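PDB 5Z3K: glucosidase from Croceicoccus marinus, which probably hydrolyses O-glycosidic bonds, acting as a beta-glucosidase of glycoside hydrolase family 39. Local coordinates for residues R234-F239 with Y377-M382; S263-T268 with A299-A304; F283-A288 with L373-A378; L384-R389 with R412-R417. One frame throughout, in Å; residues are numbered along the deposited sequence.

Contact 1. Residues R234-F239 with Y377-M382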
loop_
_atom_site.group_PDB
_atom_site.type_symbol
_atom_site.label_atom_id
_atom_site.label_comp_id
_atom_site.label_asym_id
_atom_site.label_seq_id
_atom_site.Cartn_x
_atom_site.Cartn_y
_atom_site.Cartn_z
ATOM N N ARG A 234 -12.706 2.516 11.762
ATOM C CA ARG A 234 -12.605 3.716 10.923
ATOM C C ARG A 234 -11.550 4.685 11.448
ATOM O O ARG A 234 -11.705 5.899 11.309
ATOM C CB ARG A 234 -13.951 4.443 10.785
ATOM C CG ARG A 234 -15.124 3.585 10.360
ATOM C CD ARG A 234 -14.820 2.731 9.164
ATOM N NE ARG A 234 -15.793 2.971 8.109
ATOM C CZ ARG A 234 -16.639 2.062 7.643
ATOM N NH1 ARG A 234 -16.633 0.831 8.127
ATOM N NH2 ARG A 234 -17.477 2.387 6.679
ATOM N N ASP A 235 -10.478 4.164 12.054
ATOM C CA ASP A 235 -9.471 4.992 12.721
ATOM C C ASP A 235 -8.185 4.953 11.905
ATOM O O ASP A 235 -7.546 3.889 11.823
ATOM C CB ASP A 235 -9.221 4.487 14.152
ATOM C CG ASP A 235 -8.314 5.410 14.973
ATOM O OD1 ASP A 235 -7.719 6.342 14.391
ATOM O OD2 ASP A 235 -8.212 5.205 16.220
ATOM N N PRO A 236 -7.761 6.066 11.289
ATOM C CA PRO A 236 -6.547 6.024 10.450
ATOM C C PRO A 236 -5.278 5.771 11.242
ATOM O O PRO A 236 -4.234 5.486 10.636
ATOM C CB PRO A 236 -6.530 7.410 9.777
ATOM C CG PRO A 236 -7.298 8.292 10.728
ATOM C CD PRO A 236 -8.381 7.402 11.307
HETATM N N MSE A 237 -5.334 5.861 12.570
HETATM C CA MSE A 237 -4.192 5.551 13.417
HETATM C C MSE A 237 -3.869 4.048 13.446
HETATM O O MSE A 237 -2.747 3.677 13.778
HETATM C CB MSE A 237 -4.443 6.076 14.843
HETATM C CG MSE A 237 -3.222 6.044 15.780
HETATM SE SE MSE A 237 -1.663 7.062 15.120
HETATM C CE MSE A 237 -2.343 8.890 15.329
ATOM N N ASP A 238 -4.832 3.196 13.064
ATOM C CA ASP A 238 -4.687 1.750 13.274
ATOM C C ASP A 238 -3.383 1.201 12.708
ATOM O O ASP A 238 -2.750 0.326 13.312
ATOM C CB ASP A 238 -5.846 0.992 12.631
ATOM C CG ASP A 238 -7.062 0.914 13.508
ATOM O OD1 ASP A 238 -7.113 1.628 14.544
ATOM O OD2 ASP A 238 -7.992 0.164 13.122
ATOM N N PHE A 239 -2.976 1.679 11.533
ATOM C CA PHE A 239 -1.832 1.053 10.877
ATOM C C PHE A 239 -0.552 1.256 11.672
ATOM O O PHE A 239 0.275 0.338 11.769
ATOM C CB PHE A 239 -1.751 1.576 9.450
ATOM C CG PHE A 239 -3.065 1.475 8.766
ATOM C CD1 PHE A 239 -3.553 0.234 8.370
ATOM C CD2 PHE A 239 -3.862 2.587 8.614
ATOM C CE1 PHE A 239 -4.795 0.119 7.790
ATOM C CE2 PHE A 239 -5.108 2.485 8.036
ATOM C CZ PHE A 239 -5.580 1.260 7.624
ATOM N N TYR A 377 -10.071 14.607 8.977
ATOM C CA TYR A 377 -10.843 13.376 9.061
ATOM C C TYR A 377 -11.421 13.207 10.461
ATOM O O TYR A 377 -10.717 13.398 11.456
ATOM C CB TYR A 377 -9.978 12.145 8.717
ATOM C CG TYR A 377 -10.740 10.861 8.951
ATOM C CD1 TYR A 377 -11.643 10.394 8.003
ATOM C CD2 TYR A 377 -10.617 10.157 10.142
ATOM C CE1 TYR A 377 -12.369 9.250 8.219
ATOM C CE2 TYR A 377 -11.355 9.011 10.373
ATOM C CZ TYR A 377 -12.231 8.567 9.402
ATOM O OH TYR A 377 -12.962 7.419 9.615
ATOM N N ALA A 378 -12.686 12.796 10.542
ATOM C CA ALA A 378 -13.355 12.586 11.824
ATOM C C ALA A 378 -13.779 11.128 11.946
ATOM O O ALA A 378 -14.519 10.623 11.096
ATOM C CB ALA A 378 -14.567 13.512 11.963
ATOM N N ILE A 379 -13.299 10.454 12.988
ATOM C CA ILE A 379 -13.840 9.133 13.320
ATOM C C ILE A 379 -15.324 9.282 13.636
ATOM O O ILE A 379 -15.692 10.148 14.452
ATOM C CB ILE A 379 -13.094 8.525 14.521
ATOM C CG1 ILE A 379 -11.626 8.243 14.183
ATOM C CG2 ILE A 379 -13.787 7.254 14.986
ATOM C CD1 ILE A 379 -10.756 8.041 15.420
ATOM N N PRO A 380 -16.214 8.506 13.023
ATOM C CA PRO A 380 -17.640 8.637 13.350
ATOM C C PRO A 380 -17.920 8.260 14.800
ATOM O O PRO A 380 -17.253 7.400 15.387
ATOM C CB PRO A 380 -18.321 7.674 12.369
ATOM C CG PRO A 380 -17.337 7.554 11.222
ATOM C CD PRO A 380 -15.983 7.617 11.869
ATOM N N ASP A 381 -18.940 8.914 15.373
ATOM C CA ASP A 381 -19.259 8.735 16.791
ATOM C C ASP A 381 -19.404 7.270 17.172
ATOM O O ASP A 381 -18.909 6.844 18.222
ATOM C CB ASP A 381 -20.548 9.478 17.150
ATOM C CG ASP A 381 -20.459 10.953 16.888
ATOM O OD1 ASP A 381 -19.430 11.558 17.249
ATOM O OD2 ASP A 381 -21.414 11.507 16.309
HETATM N N MSE A 382 -20.077 6.478 16.344
HETATM C CA MSE A 382 -20.354 5.113 16.758
HETATM C C MSE A 382 -19.067 4.309 16.894
HETATM O O MSE A 382 -19.044 3.299 17.589
HETATM C CB MSE A 382 -21.313 4.428 15.795
HETATM C CG MSE A 382 -20.812 4.348 14.391
HETATM SE SE MSE A 382 -21.891 3.100 13.348
HETATM C CE MSE A 382 -21.433 3.797 11.608
#
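The Tyr-377 ring meets Arg-234 O at its hydroxyl edge, near the ring plane. Pro-236 CD comes obliquely to the same ring, 3.5 Å from Tyr-377 CE2. One face of the ring receives the edge of Phe-283 from helix 277-291. Tyr-377 OH donates a short hydrogen bond of 2.6 Å to Arg-234 O. The hydroxyl lies 19° out of the carbonyl plane. Tyr-377 CG stands anti to the backbone N (chi1 174°), and the ring extends from there toward segment 234-239. A phenylalanine at Tyr-377 would probably leave Arg-234 O without this hydroxyl donor, and Arg-234 CB without the oxygen that packs on it. The Asp-235 carboxylate is the other flat group. The terminal methyl of Ile-379 lies against it, with CD1 3.6 Å from Asp-235 CG. Asp-235 OD1 accepts from Met-237 N at 3.0 Å. That N-H approaches from above the carboxylate plane, and the bond is a cap on the turn that leads into the helix. Asp-235 OD2 has a separate salt bridge to Arg-413. A type I beta turn runs from Asp-235 to Asp-238, closed by Asp-238 N to Asp-235 O. Pro-380 CD rests 3.9 Å from Arg-234 CB. Segment 234-239 follows barrel strand 223-229 and enters helix 238-252. Segment 377-382 lies in the loop between strands 369-376 and 391-394; the first of these belongs to the nine-stranded sheet. Pro-236 also touches Phe-283 and Ala-286 of helix 277-291.

Contact 2. Residues S263-T268 with A299-A304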
loop_
_atom_site.group_PDB
_atom_site.type_symbol
_atom_site.label_atom_id
_atom_site.label_comp_id
_atom_site.label_asym_id
_atom_site.label_seq_id
_atom_site.Cartn_x
_atom_site.Cartn_y
_atom_site.Cartn_z
ATOM N N SER A 263 1.009 -5.309 3.357
ATOM C CA SER A 263 0.647 -5.779 2.019
ATOM C C SER A 263 -0.749 -5.356 1.583
ATOM O O SER A 263 -1.029 -5.346 0.375
ATOM C CB SER A 263 0.751 -7.307 1.954
ATOM O OG SER A 263 2.091 -7.680 1.693
ATOM N N TYR A 264 -1.635 -5.058 2.533
ATOM C CA TYR A 264 -2.958 -4.497 2.271
ATOM C C TYR A 264 -3.229 -3.468 3.344
ATOM O O TYR A 264 -3.068 -3.769 4.532
ATOM C CB TYR A 264 -4.109 -5.503 2.373
ATOM C CG TYR A 264 -4.193 -6.692 1.447
ATOM C CD1 TYR A 264 -3.376 -7.799 1.629
ATOM C CD2 TYR A 264 -5.182 -6.759 0.477
ATOM C CE1 TYR A 264 -3.495 -8.921 0.818
ATOM C CE2 TYR A 264 -5.312 -7.879 -0.350
ATOM C CZ TYR A 264 -4.469 -8.962 -0.165
ATOM O OH TYR A 264 -4.594 -10.085 -0.977
ATOM N N TRP A 265 -3.701 -2.301 2.942
ATOM C CA TRP A 265 -4.264 -1.365 3.903
ATOM C C TRP A 265 -5.318 -0.536 3.194
ATOM O O TRP A 265 -5.140 -0.144 2.033
ATOM C CB TRP A 265 -3.192 -0.485 4.549
ATOM C CG TRP A 265 -2.645 0.647 3.720
ATOM C CD1 TRP A 265 -1.521 0.628 2.956
ATOM C CD2 TRP A 265 -3.163 1.985 3.635
ATOM N NE1 TRP A 265 -1.314 1.853 2.378
ATOM C CE2 TRP A 265 -2.307 2.709 2.778
ATOM C CE3 TRP A 265 -4.263 2.640 4.199
ATOM C CZ2 TRP A 265 -2.517 4.052 2.467
ATOM C CZ3 TRP A 265 -4.473 3.982 3.879
ATOM C CH2 TRP A 265 -3.601 4.667 3.025
ATOM N N SER A 266 -6.409 -0.271 3.907
ATOM C CA SER A 266 -7.584 0.368 3.347
ATOM C C SER A 266 -8.487 0.745 4.507
ATOM O O SER A 266 -8.405 0.155 5.584
ATOM C CB SER A 266 -8.318 -0.576 2.380
ATOM O OG SER A 266 -9.380 0.102 1.756
HETATM N N MSE A 267 -9.362 1.719 4.280
HETATM C CA MSE A 267 -10.358 1.969 5.316
HETATM C C MSE A 267 -11.257 0.756 5.477
HETATM O O MSE A 267 -11.664 0.447 6.586
HETATM C CB MSE A 267 -11.223 3.194 5.037
HETATM C CG MSE A 267 -12.155 3.467 6.214
HETATM SE SE MSE A 267 -13.038 5.196 6.124
HETATM C CE MSE A 267 -14.592 4.646 5.145
ATOM N N THR A 268 -11.581 0.074 4.377
ATOM C CA THR A 268 -12.460 -1.088 4.437
ATOM C C THR A 268 -11.888 -2.226 3.602
ATOM O O THR A 268 -11.307 -2.000 2.536
ATOM C CB THR A 268 -13.888 -0.759 3.949
ATOM O OG1 THR A 268 -13.897 -0.582 2.530
ATOM C CG2 THR A 268 -14.430 0.507 4.613
ATOM N N ALA A 299 4.416 -0.052 2.220
ATOM C CA ALA A 299 2.970 -0.113 2.339
ATOM C C ALA A 299 2.329 -0.243 0.971
ATOM O O ALA A 299 2.805 0.358 0.001
ATOM C CB ALA A 299 2.424 1.138 3.044
ATOM N N ILE A 300 1.231 -1.008 0.925
ATOM C CA ILE A 300 0.491 -1.334 -0.298
ATOM C C ILE A 300 -0.967 -0.968 -0.041
ATOM O O ILE A 300 -1.688 -1.708 0.641
ATOM C CB ILE A 300 0.610 -2.818 -0.683
ATOM C CG1 ILE A 300 2.066 -3.277 -0.779
ATOM C CG2 ILE A 300 -0.104 -3.086 -2.001
ATOM C CD1 ILE A 300 2.831 -2.702 -1.981
ATOM N N PHE A 301 -1.409 0.163 -0.584
ATOM C CA PHE A 301 -2.809 0.552 -0.478
ATOM C C PHE A 301 -3.686 -0.343 -1.341
ATOM O O PHE A 301 -3.370 -0.608 -2.500
ATOM C CB PHE A 301 -2.999 1.998 -0.923
ATOM C CG PHE A 301 -4.444 2.406 -0.994
ATOM C CD1 PHE A 301 -5.111 2.816 0.160
ATOM C CD2 PHE A 301 -5.142 2.356 -2.198
ATOM C CE1 PHE A 301 -6.443 3.202 0.116
ATOM C CE2 PHE A 301 -6.477 2.723 -2.265
ATOM C CZ PHE A 301 -7.136 3.147 -1.106
ATOM N N PHE A 302 -4.829 -0.752 -0.789
ATOM C CA PHE A 302 -5.745 -1.695 -1.429
ATOM C C PHE A 302 -7.071 -0.993 -1.714
ATOM O O PHE A 302 -7.755 -0.581 -0.774
ATOM C CB PHE A 302 -5.967 -2.898 -0.506
ATOM C CG PHE A 302 -6.895 -3.945 -1.068
ATOM C CD1 PHE A 302 -6.460 -4.811 -2.060
ATOM C CD2 PHE A 302 -8.196 -4.065 -0.605
ATOM C CE1 PHE A 302 -7.303 -5.784 -2.583
ATOM C CE2 PHE A 302 -9.050 -5.040 -1.123
ATOM C CZ PHE A 302 -8.595 -5.901 -2.114
ATOM N N ARG A 303 -7.442 -0.831 -2.994
ATOM C CA ARG A 303 -6.646 -1.084 -4.198
ATOM C C ARG A 303 -6.910 0.070 -5.167
ATOM O O ARG A 303 -8.047 0.560 -5.246
ATOM C CB ARG A 303 -7.019 -2.430 -4.844
ATOM C CG ARG A 303 -8.530 -2.654 -5.028
ATOM C CD ARG A 303 -8.868 -4.115 -5.410
ATOM N NE ARG A 303 -8.584 -4.363 -6.824
ATOM C CZ ARG A 303 -8.687 -5.546 -7.429
ATOM N NH1 ARG A 303 -9.060 -6.634 -6.757
ATOM N NH2 ARG A 303 -8.395 -5.644 -8.716
ATOM N N ALA A 304 -5.878 0.514 -5.897
ATOM C CA ALA A 304 -5.979 1.691 -6.769
ATOM C C ALA A 304 -6.429 1.315 -8.187
ATOM O O ALA A 304 -5.757 1.583 -9.189
ATOM C CB ALA A 304 -4.648 2.442 -6.801
HETATM O O HOH W 1 -9.905 1.161 -0.553
#
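Trp-265 and Phe-301 pack together where the last two strands of the TIM barrel, 259-266 and 298-301, lie side by side. With helix 277-291 these strands form a beta-alpha-beta unit. Phe-301 CA is set over the face of the five-membered ring of Trp-265, 3.8 Å from its centroid, and the Phe-301 ring fits beside it. That ring turns its edge to the six-membered ring of the indole, with the planes at 75°, and CD1 is the bump that presses on the indole. Trp-265 CG sits between the backbone N and the carbonyl carbon (chi1 77°), and from there the indole reaches over Phe-301 CA. Ala-287 and Met-291 of helix 277-291 also touch the indole. Tyr-264 and Phe-302 form a second aromatic pair, lying side by side and pointing the same way. Their planes are oblique, but Tyr-264 CD2 rides over one Phe-302 face toward the rim, 3.4 Å from CD1 of Phe-302. The peptide bond before Arg-303 is cis, and Arg-303 CG lies over the centre of the opposite face. Further back, the branched Ile-300 presses its CB to within 3.2 Å of Ser-263 O. Phe-302 N donates to Trp-265 O at 2.9 Å (161°), while the bond from Trp-265 N to Ile-300 O is weak. Tyr-264 OH reaches on to Asp-156, and Ser-263 OG to Glu-153. At the far end a water is hydrogen-bonded to Ser-266 OG, and it donates to Phe-302 O across 2.8 Å.

Contact 3. Residues F283-A288 with L373-A378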
loop_
_atom_site.group_PDB
_atom_site.type_symbol
_atom_site.label_atom_id
_atom_site.label_comp_id
_atom_site.label_asym_id
_atom_site.label_seq_id
_atom_site.Cartn_x
_atom_site.Cartn_y
_atom_site.Cartn_z
ATOM N N PHE A 283 -9.862 9.644 5.154
ATOM C CA PHE A 283 -9.263 8.567 5.943
ATOM C C PHE A 283 -7.922 8.151 5.364
ATOM O O PHE A 283 -6.931 8.022 6.092
ATOM C CB PHE A 283 -10.208 7.359 6.010
ATOM C CG PHE A 283 -9.630 6.163 6.742
ATOM C CD1 PHE A 283 -8.755 5.279 6.106
ATOM C CD2 PHE A 283 -9.972 5.919 8.072
ATOM C CE1 PHE A 283 -8.228 4.171 6.799
ATOM C CE2 PHE A 283 -9.468 4.821 8.756
ATOM C CZ PHE A 283 -8.585 3.951 8.126
ATOM N N LEU A 284 -7.876 7.892 4.050
ATOM C CA LEU A 284 -6.650 7.324 3.506
ATOM C C LEU A 284 -5.519 8.349 3.518
ATOM O O LEU A 284 -4.357 7.975 3.721
ATOM C CB LEU A 284 -6.902 6.749 2.108
ATOM C CG LEU A 284 -6.989 7.658 0.898
ATOM C CD1 LEU A 284 -5.618 7.754 0.239
ATOM C CD2 LEU A 284 -8.040 7.106 -0.080
ATOM N N ALA A 285 -5.834 9.641 3.377
ATOM C CA ALA A 285 -4.792 10.653 3.512
ATOM C C ALA A 285 -4.291 10.742 4.954
ATOM O O ALA A 285 -3.078 10.804 5.193
ATOM C CB ALA A 285 -5.301 12.011 3.014
ATOM N N ALA A 286 -5.199 10.739 5.932
ATOM C CA ALA A 286 -4.751 10.761 7.325
ATOM C C ALA A 286 -3.970 9.498 7.675
ATOM O O ALA A 286 -2.980 9.559 8.414
ATOM C CB ALA A 286 -5.941 10.927 8.277
ATOM N N ALA A 287 -4.387 8.344 7.150
ATOM C CA ALA A 287 -3.677 7.101 7.456
ATOM C C ALA A 287 -2.250 7.132 6.922
ATOM O O ALA A 287 -1.305 6.720 7.607
ATOM C CB ALA A 287 -4.435 5.896 6.878
ATOM N N ALA A 288 -2.082 7.588 5.673
ATOM C CA ALA A 288 -0.744 7.752 5.120
ATOM C C ALA A 288 0.109 8.683 5.980
ATOM O O ALA A 288 1.280 8.397 6.240
ATOM C CB ALA A 288 -0.839 8.285 3.689
ATOM N N LEU A 373 0.498 18.718 2.838
ATOM C CA LEU A 373 -0.691 17.887 2.730
ATOM C C LEU A 373 -1.458 17.958 4.040
ATOM O O LEU A 373 -0.860 17.813 5.108
ATOM C CB LEU A 373 -0.293 16.441 2.431
ATOM C CG LEU A 373 -1.450 15.455 2.336
ATOM C CD1 LEU A 373 -2.236 15.699 1.026
ATOM C CD2 LEU A 373 -0.931 14.045 2.375
ATOM N N ILE A 374 -2.766 18.190 3.961
ATOM C CA ILE A 374 -3.622 18.338 5.129
ATOM C C ILE A 374 -4.874 17.501 4.929
ATOM O O ILE A 374 -5.575 17.663 3.924
ATOM C CB ILE A 374 -4.026 19.807 5.362
ATOM C CG1 ILE A 374 -2.801 20.717 5.458
ATOM C CG2 ILE A 374 -4.933 19.914 6.595
ATOM C CD1 ILE A 374 -3.148 22.196 5.296
ATOM N N SER A 375 -5.182 16.638 5.894
ATOM C CA SER A 375 -6.451 15.917 5.889
ATOM C C SER A 375 -7.213 16.243 7.159
ATOM O O SER A 375 -6.641 16.217 8.254
ATOM C CB SER A 375 -6.264 14.404 5.774
ATOM O OG SER A 375 -7.530 13.741 5.747
ATOM N N ASN A 376 -8.496 16.547 7.004
ATOM C CA ASN A 376 -9.406 16.781 8.118
ATOM C C ASN A 376 -10.379 15.606 8.152
ATOM O O ASN A 376 -11.382 15.597 7.432
ATOM C CB ASN A 376 -10.128 18.124 7.949
ATOM C CG ASN A 376 -10.840 18.562 9.212
ATOM O OD1 ASN A 376 -10.708 17.930 10.262
ATOM N ND2 ASN A 376 -11.589 19.652 9.121
ATOM N N TYR A 377 -10.071 14.607 8.977
ATOM C CA TYR A 377 -10.843 13.376 9.061
ATOM C C TYR A 377 -11.421 13.207 10.461
ATOM O O TYR A 377 -10.717 13.398 11.456
ATOM C CB TYR A 377 -9.978 12.145 8.717
ATOM C CG TYR A 377 -10.740 10.861 8.951
ATOM C CD1 TYR A 377 -11.643 10.394 8.003
ATOM C CD2 TYR A 377 -10.617 10.157 10.142
ATOM C CE1 TYR A 377 -12.369 9.250 8.219
ATOM C CE2 TYR A 377 -11.355 9.011 10.373
ATOM C CZ TYR A 377 -12.231 8.567 9.402
ATOM O OH TYR A 377 -12.962 7.419 9.615
ATOM N N ALA A 378 -12.686 12.796 10.542
ATOM C CA ALA A 378 -13.355 12.586 11.824
ATOM C C ALA A 378 -13.779 11.128 11.946
ATOM O O ALA A 378 -14.519 10.623 11.096
ATOM C CB ALA A 378 -14.567 13.512 11.963
#
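Phe-283, Ala-285 and Ala-286 of helix 277-291 pack against strand 373-376 and the residue after it, with Ala-286 CA 5.6 Å from Ser-375 CA. Phe-283 and Tyr-377 lie side by side and point the same way, but their rings are nearly perpendicular. They form a T-shaped pair: the edge of Phe-283 is turned to the face of Tyr-377, with the planes at 82°. The ring centroids are 5.5 Å apart. Phe-283 CG is anti to the backbone N (chi1 177°), and the ring runs on from it alongside Tyr-377. Phe-283 CD2 is the rim atom that leads, 3.7 Å from Tyr-377 CZ. Phe-283 CB lies 3.6 Å from Tyr-377 CE1. The helix backbone comes close as well, with Phe-283 N 3.4 Å from Tyr-377 CD1. Beside this pair the contact is made by small side chains. Ala-285 CB meets Ser-375 CB at 3.8 Å. Ala-286 CB faces Tyr-377 CB at 4.2 Å. Val-475 of strand 474-482 and Val-337 of helix 329-341 also touch Ala-285. The contact thus joins a helix of the barrel to the nine-stranded sheet. Its chemistry is mostly apolar. The small alanines probably let the helix come close to the strand. The buried Ser-375 hydroxyl finds its partner in Ala-282 O of helix 277-291, just before segment 283-288; that of Tyr-377 is bonded to Arg-234 O.

Contact 4. Residues L384-R389 with R412-R417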
loop_
_atom_site.group_PDB
_atom_site.type_symbol
_atom_site.label_atom_id
_atom_site.label_comp_id
_atom_site.label_asym_id
_atom_site.label_seq_id
_atom_site.Cartn_x
_atom_site.Cartn_y
_atom_site.Cartn_z
ATOM N N LEU A 384 -16.387 5.596 18.331
ATOM C CA LEU A 384 -15.707 6.090 19.525
ATOM C C LEU A 384 -16.231 5.451 20.808
ATOM O O LEU A 384 -15.813 5.840 21.903
ATOM C CB LEU A 384 -15.816 7.611 19.598
ATOM C CG LEU A 384 -15.039 8.296 18.463
ATOM C CD1 LEU A 384 -15.458 9.748 18.274
ATOM C CD2 LEU A 384 -13.535 8.190 18.696
ATOM N N THR A 385 -17.123 4.472 20.695
ATOM C CA THR A 385 -17.586 3.690 21.831
ATOM C C THR A 385 -16.666 2.491 22.026
ATOM O O THR A 385 -16.370 1.771 21.070
ATOM C CB THR A 385 -19.020 3.219 21.592
ATOM O OG1 THR A 385 -19.850 4.353 21.316
ATOM C CG2 THR A 385 -19.553 2.477 22.805
ATOM N N ALA A 386 -16.213 2.275 23.259
ATOM C CA ALA A 386 -15.389 1.107 23.530
ATOM C C ALA A 386 -16.208 -0.166 23.348
ATOM O O ALA A 386 -17.406 -0.203 23.638
ATOM C CB ALA A 386 -14.812 1.163 24.948
ATOM N N ARG A 387 -15.555 -1.211 22.841
ATOM C CA ARG A 387 -16.184 -2.520 22.738
ATOM C C ARG A 387 -16.200 -3.218 24.091
ATOM O O ARG A 387 -15.330 -2.992 24.936
ATOM C CB ARG A 387 -15.438 -3.413 21.747
ATOM C CG ARG A 387 -15.162 -2.811 20.397
ATOM C CD ARG A 387 -14.482 -3.844 19.511
ATOM N NE ARG A 387 -13.965 -3.248 18.282
ATOM C CZ ARG A 387 -12.814 -2.584 18.211
ATOM N NH1 ARG A 387 -12.060 -2.430 19.298
ATOM N NH2 ARG A 387 -12.416 -2.071 17.055
ATOM N N ASP A 388 -17.194 -4.097 24.279
ATOM C CA ASP A 388 -17.166 -5.033 25.403
ATOM C C ASP A 388 -15.937 -5.925 25.339
ATOM O O ASP A 388 -15.283 -6.180 26.357
ATOM C CB ASP A 388 -18.420 -5.909 25.398
ATOM C CG ASP A 388 -19.616 -5.217 25.995
ATOM O OD1 ASP A 388 -19.429 -4.162 26.638
ATOM O OD2 ASP A 388 -20.741 -5.731 25.820
ATOM N N ARG A 389 -15.626 -6.423 24.146
ATOM C CA ARG A 389 -14.532 -7.349 23.909
ATOM C C ARG A 389 -13.848 -6.917 22.624
ATOM O O ARG A 389 -14.527 -6.636 21.632
ATOM C CB ARG A 389 -15.058 -8.785 23.793
ATOM C CG ARG A 389 -13.998 -9.858 23.831
ATOM C CD ARG A 389 -14.545 -11.152 23.249
ATOM N NE ARG A 389 -13.558 -12.222 23.276
ATOM C CZ ARG A 389 -13.565 -13.260 22.447
ATOM N NH1 ARG A 389 -14.511 -13.359 21.520
ATOM N NH2 ARG A 389 -12.625 -14.194 22.540
ATOM N N ARG A 412 -10.306 0.503 20.903
ATOM C CA ARG A 412 -10.630 1.735 20.205
ATOM C C ARG A 412 -10.110 2.945 20.975
ATOM O O ARG A 412 -10.080 2.960 22.209
ATOM C CB ARG A 412 -12.130 1.845 20.007
ATOM C CG ARG A 412 -12.665 0.881 18.988
ATOM C CD ARG A 412 -14.144 1.014 18.911
ATOM N NE ARG A 412 -14.675 0.249 17.801
ATOM C CZ ARG A 412 -15.963 -0.002 17.632
ATOM N NH1 ARG A 412 -16.847 0.465 18.514
ATOM N NH2 ARG A 412 -16.361 -0.714 16.589
ATOM N N ARG A 413 -9.685 3.965 20.224
ATOM C CA ARG A 413 -9.181 5.220 20.793
ATOM C C ARG A 413 -10.378 6.102 21.130
ATOM O O ARG A 413 -10.770 6.995 20.372
ATOM C CB ARG A 413 -8.241 5.914 19.813
ATOM C CG ARG A 413 -6.970 5.154 19.516
ATOM C CD ARG A 413 -5.924 6.083 18.918
ATOM N NE ARG A 413 -6.410 6.705 17.686
ATOM C CZ ARG A 413 -6.097 7.934 17.296
ATOM N NH1 ARG A 413 -5.287 8.687 18.037
ATOM N NH2 ARG A 413 -6.584 8.402 16.154
ATOM N N VAL A 414 -10.972 5.844 22.299
ATOM C CA VAL A 414 -12.251 6.469 22.622
ATOM C C VAL A 414 -12.122 7.973 22.803
ATOM O O VAL A 414 -13.126 8.690 22.720
ATOM C CB VAL A 414 -12.868 5.836 23.883
ATOM C CG1 VAL A 414 -13.188 4.362 23.647
ATOM C CG2 VAL A 414 -11.942 6.013 25.065
ATOM N N ASP A 415 -10.915 8.478 23.039
ATOM C CA ASP A 415 -10.686 9.908 23.225
ATOM C C ASP A 415 -10.281 10.620 21.937
ATOM O O ASP A 415 -9.943 11.812 21.972
ATOM C CB ASP A 415 -9.621 10.131 24.302
ATOM C CG ASP A 415 -10.049 9.593 25.660
ATOM O OD1 ASP A 415 -11.235 9.771 26.016
ATOM O OD2 ASP A 415 -9.210 8.986 26.359
ATOM N N ALA A 416 -10.337 9.935 20.795
ATOM C CA ALA A 416 -9.832 10.485 19.542
ATOM C C ALA A 416 -10.902 11.190 18.717
ATOM O O ALA A 416 -10.788 11.228 17.485
ATOM C CB ALA A 416 -9.175 9.381 18.712
ATOM N N ARG A 417 -11.934 11.751 19.352
ATOM C CA ARG A 417 -12.931 12.528 18.623
ATOM C C ARG A 417 -12.260 13.698 17.909
ATOM O O ARG A 417 -11.310 14.290 18.421
ATOM C CB ARG A 417 -14.010 13.037 19.584
ATOM C CG ARG A 417 -15.038 13.977 18.951
ATOM C CD ARG A 417 -16.168 14.320 19.922
ATOM N NE ARG A 417 -16.750 13.113 20.509
ATOM C CZ ARG A 417 -17.682 12.373 19.919
ATOM N NH1 ARG A 417 -18.147 12.721 18.728
ATOM N NH2 ARG A 417 -18.152 11.286 20.520
HETATM O O HOH W 2 -12.711 -0.986 22.349
#
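A type I beta turn from Arg-413 to Ala-416 lies against the irregular loop 384-389, touching Leu-384 most closely. Arg-413 is also the centre of an inverse gamma turn. Leu-384 CD2 reaches Arg-413 O at 3.4 Å. The other methyl, CD1, sits over the centre of the Arg-417 guanidinium, 3.8 Å from its CZ. Arg-417 also forms a salt bridge with Asp-381. Val-414 CG1 packs on Ala-386 CB. Arg-412 NH1 donates to Thr-385 O at 2.9 Å, in the guanidinium plane and nearly straight (163°). Arg-387 and Arg-412 cross at about a right angle, and Arg-412 NE lies over one face of the Arg-387 guanidinium. Arg-387 NH2 and Arg-412 NE are 3.3 Å apart, but both are donors and do not bond. The like charges are probably eased by neighbours: Asn-232 accepts from both side chains, and Asp-390 forms a salt bridge with Arg-387. A water accepts from both Arg-387 N and Arg-412 N. An alanine at Arg-412 would probably leave Thr-385 O without its guanidinium donor and open a gap over one face of the Arg-387 guanidinium. Arg-413 forms a salt bridge with Asp-235, in the turn that leads into helix 238-252. Segment 384-389 lies between strands 369-376 and 391-394, and segment 412-417 between strands 405-408 and 423-429. Strands 369-376 and 423-429 both belong to the nine-stranded sheet.

Contact 2 lies in the wall of the TIM barrel, its centre about 5 Å from the chain's centre. Contacts 1 and 3 stand farther out, where the barrel meets the nine-stranded sheet, with centres about 10 Å apart. They share Tyr-377. Contact 4 is outermost, in loops about 23 Å from contact 2 between centres. Helix 277-291 supplies the first segment of contact 3 and links both strands of contact 2. The Asp-235 to Arg-413 salt bridge joins contacts 1 and 4. Contact 1 opens before contact 2 and closes after it, on the stretch shared with contact 3; contact 4 comes last. Contacts 1 and 3 join barrel to sheet, contact 2 neighbouring barrel strands, and contact 4 outer loops.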